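Uncharacterized protein (Bordetella bronchiseptica RB50, PDB 3BE3) is of unknown function but belongs to the DUF1653 family, grouped with SH3-like small beta folds. Local coordinates at residues 12-15 with 19-22. Residues are numbered along the deposited sequence; the frame is centred on the assembly and turned at random.
With SO4 (sulfate ion), chain D.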
loop_
_atom_site.group_PDB
_atom_site.type_symbol
_atom_site.label_atom_id
_atom_site.label_comp_id
_atom_site.label_asym_id
_atom_site.label_seq_id
_atom_site.Cartn_x
_atom_site.Cartn_y
_atom_site.Cartn_z
ATOM N N VAL B 12 -7.543 13.070 -1.650
ATOM C CA VAL B 12 -6.392 13.919 -1.919
ATOM C C VAL B 12 -5.942 14.692 -0.687
ATOM O O VAL B 12 -6.751 15.295 0.022
ATOM C CB VAL B 12 -6.698 14.896 -3.086
ATOM C CG1 VAL B 12 -5.495 15.808 -3.359
ATOM C CG2 VAL B 12 -7.030 14.086 -4.348
ATOM N N TYR B 13 -4.641 14.637 -0.430
ATOM C CA TYR B 13 -4.039 15.315 0.708
ATOM C C TYR B 13 -2.906 16.226 0.273
ATOM O O TYR B 13 -2.174 15.917 -0.670
ATOM C CB TYR B 13 -3.470 14.299 1.705
ATOM C CG TYR B 13 -4.492 13.623 2.589
ATOM C CD1 TYR B 13 -5.293 12.599 2.113
ATOM C CD2 TYR B 13 -4.653 14.013 3.912
ATOM C CE1 TYR B 13 -6.238 11.975 2.933
ATOM C CE2 TYR B 13 -5.584 13.397 4.736
ATOM C CZ TYR B 13 -6.373 12.381 4.250
ATOM O OH TYR B 13 -7.283 11.778 5.080
ATOM N N ARG B 14 -2.759 17.348 0.968
ATOM C CA ARG B 14 -1.666 18.265 0.683
ATOM C C ARG B 14 -0.672 18.083 1.830
ATOM O O ARG B 14 -1.009 18.323 2.989
ATOM C CB ARG B 14 -2.150 19.719 0.652
ATOM C CG ARG B 14 -1.035 20.727 0.326
ATOM C CD ARG B 14 -1.523 22.161 0.480
ATOM N NE ARG B 14 -1.950 22.454 1.846
ATOM C CZ ARG B 14 -3.155 22.912 2.176
ATOM N NH1 ARG B 14 -4.071 23.136 1.244
ATOM N NH2 ARG B 14 -3.449 23.144 3.443
ATOM N N HIS B 15 0.531 17.613 1.499
ATOM C CA HIS B 15 1.600 17.403 2.475
ATOM C C HIS B 15 2.022 18.810 2.916
ATOM O O HIS B 15 1.923 19.758 2.135
ATOM C CB HIS B 15 2.758 16.641 1.805
ATOM C CG HIS B 15 3.939 16.403 2.696
ATOM N ND1 HIS B 15 5.092 17.152 2.615
ATOM C CD2 HIS B 15 4.148 15.497 3.684
ATOM C CE1 HIS B 15 5.963 16.716 3.508
ATOM N NE2 HIS B 15 5.413 15.713 4.170
ATOM N N ASP B 19 3.323 19.651 -1.799
ATOM C CA ASP B 19 2.885 18.681 -2.803
ATOM C C ASP B 19 1.623 17.919 -2.418
ATOM O O ASP B 19 1.325 17.750 -1.233
ATOM C CB ASP B 19 4.010 17.680 -3.108
ATOM C CG ASP B 19 5.221 18.335 -3.759
ATOM O OD1 ASP B 19 5.039 19.125 -4.712
ATOM O OD2 ASP B 19 6.356 18.048 -3.325
ATOM N N HIS B 20 0.895 17.452 -3.430
ATOM C CA HIS B 20 -0.350 16.704 -3.231
ATOM C C HIS B 20 -0.187 15.207 -3.476
ATOM O O HIS B 20 0.639 14.780 -4.289
ATOM C CB HIS B 20 -1.453 17.267 -4.137
ATOM C CG HIS B 20 -1.851 18.667 -3.787
ATOM N ND1 HIS B 20 -2.908 18.953 -2.948
ATOM C CD2 HIS B 20 -1.281 19.858 -4.095
ATOM C CE1 HIS B 20 -2.971 20.259 -2.751
ATOM N NE2 HIS B 20 -1.994 20.829 -3.435
ATOM N N TYR B 21 -0.983 14.417 -2.759
ATOM C CA TYR B 21 -0.938 12.964 -2.872
ATOM C C TYR B 21 -2.351 12.386 -2.853
ATOM O O TYR B 21 -3.282 13.013 -2.333
ATOM C CB TYR B 21 -0.139 12.357 -1.700
ATOM C CG TYR B 21 1.316 12.771 -1.621
ATOM C CD1 TYR B 21 1.703 13.956 -1.004
ATOM C CD2 TYR B 21 2.318 11.973 -2.165
ATOM C CE1 TYR B 21 3.054 14.336 -0.933
ATOM C CE2 TYR B 21 3.669 12.346 -2.100
ATOM C CZ TYR B 21 4.031 13.523 -1.483
ATOM O OH TYR B 21 5.364 13.870 -1.406
ATOM N N LEU B 22 -2.505 11.196 -3.429
ATOM C CA LEU B 22 -3.796 10.516 -3.451
ATOM C C LEU B 22 -3.724 9.318 -2.522
ATOM O O LEU B 22 -3.034 8.343 -2.821
ATOM C CB LEU B 22 -4.148 10.033 -4.866
ATOM C CG LEU B 22 -5.385 9.115 -4.991
ATOM C CD1 LEU B 22 -6.643 9.832 -4.548
ATOM C CD2 LEU B 22 -5.520 8.635 -6.438
HETATM S S SO4 D . 8.127 14.368 6.164
HETATM O O1 SO4 D . 6.666 14.153 6.194
HETATM O O2 SO4 D . 8.517 15.154 7.350
HETATM O O3 SO4 D . 8.818 13.071 6.192
HETATM O O4 SO4 D . 8.494 15.099 4.940
HETATM O O HOH W 1 5.048 18.196 -0.082
#
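Arg14 and His20 face each other as a non-hydrogen-bonded pair of an antiparallel hairpin, and their side chains run alongside one another in the same direction. Arg14 holds CG anti to its own N (chi1 -179°), which carries the aliphatic chain along the imidazole: Arg14 CG stands 4.0 Å from the His20 ring centroid and 28° off the ring normal, a CH-pi contact over one face. The guanidinium, past a bend at chi3, is turned nearly perpendicular to that ring. On the same face of the sheet Val12 CG1 approaches His20 ND1 obliquely at 4.1 Å, while its other methyl, CG2, meets Leu22 CD1. His20 ND1 is buried here without a polar partner in the model.

Backbone bonds fix this register. Tyr13 and Tyr21 exchange a reciprocal pair, Tyr13 N to Tyr21 O and Tyr21 N to Tyr13 O, each 2.8 Å long, and His15 N reaches Asp19 O near the turn. Tyr21 lies on the face that also carries Tyr13, and His15 CB meets the edge of its ring, 3.6 Å from Tyr21 CE1. The His15 imidazole is tethered at both nitrogens: ND1 shares a water with Asp19 N, and NE2 donates almost straight (176°) to sulfate O1 at 2.8 Å. Tyr16, Arg53 and Arg71 also bind this sulfate, which probably came from the crystallisation liquor.

Within the antiparallel sheet the hairpin is central: strand 67-76 flanks 11-15 through backbone bonds from Val12 and Arg14, whereas strand 35-41 pairs with 20-29 through Leu22 and Thr40.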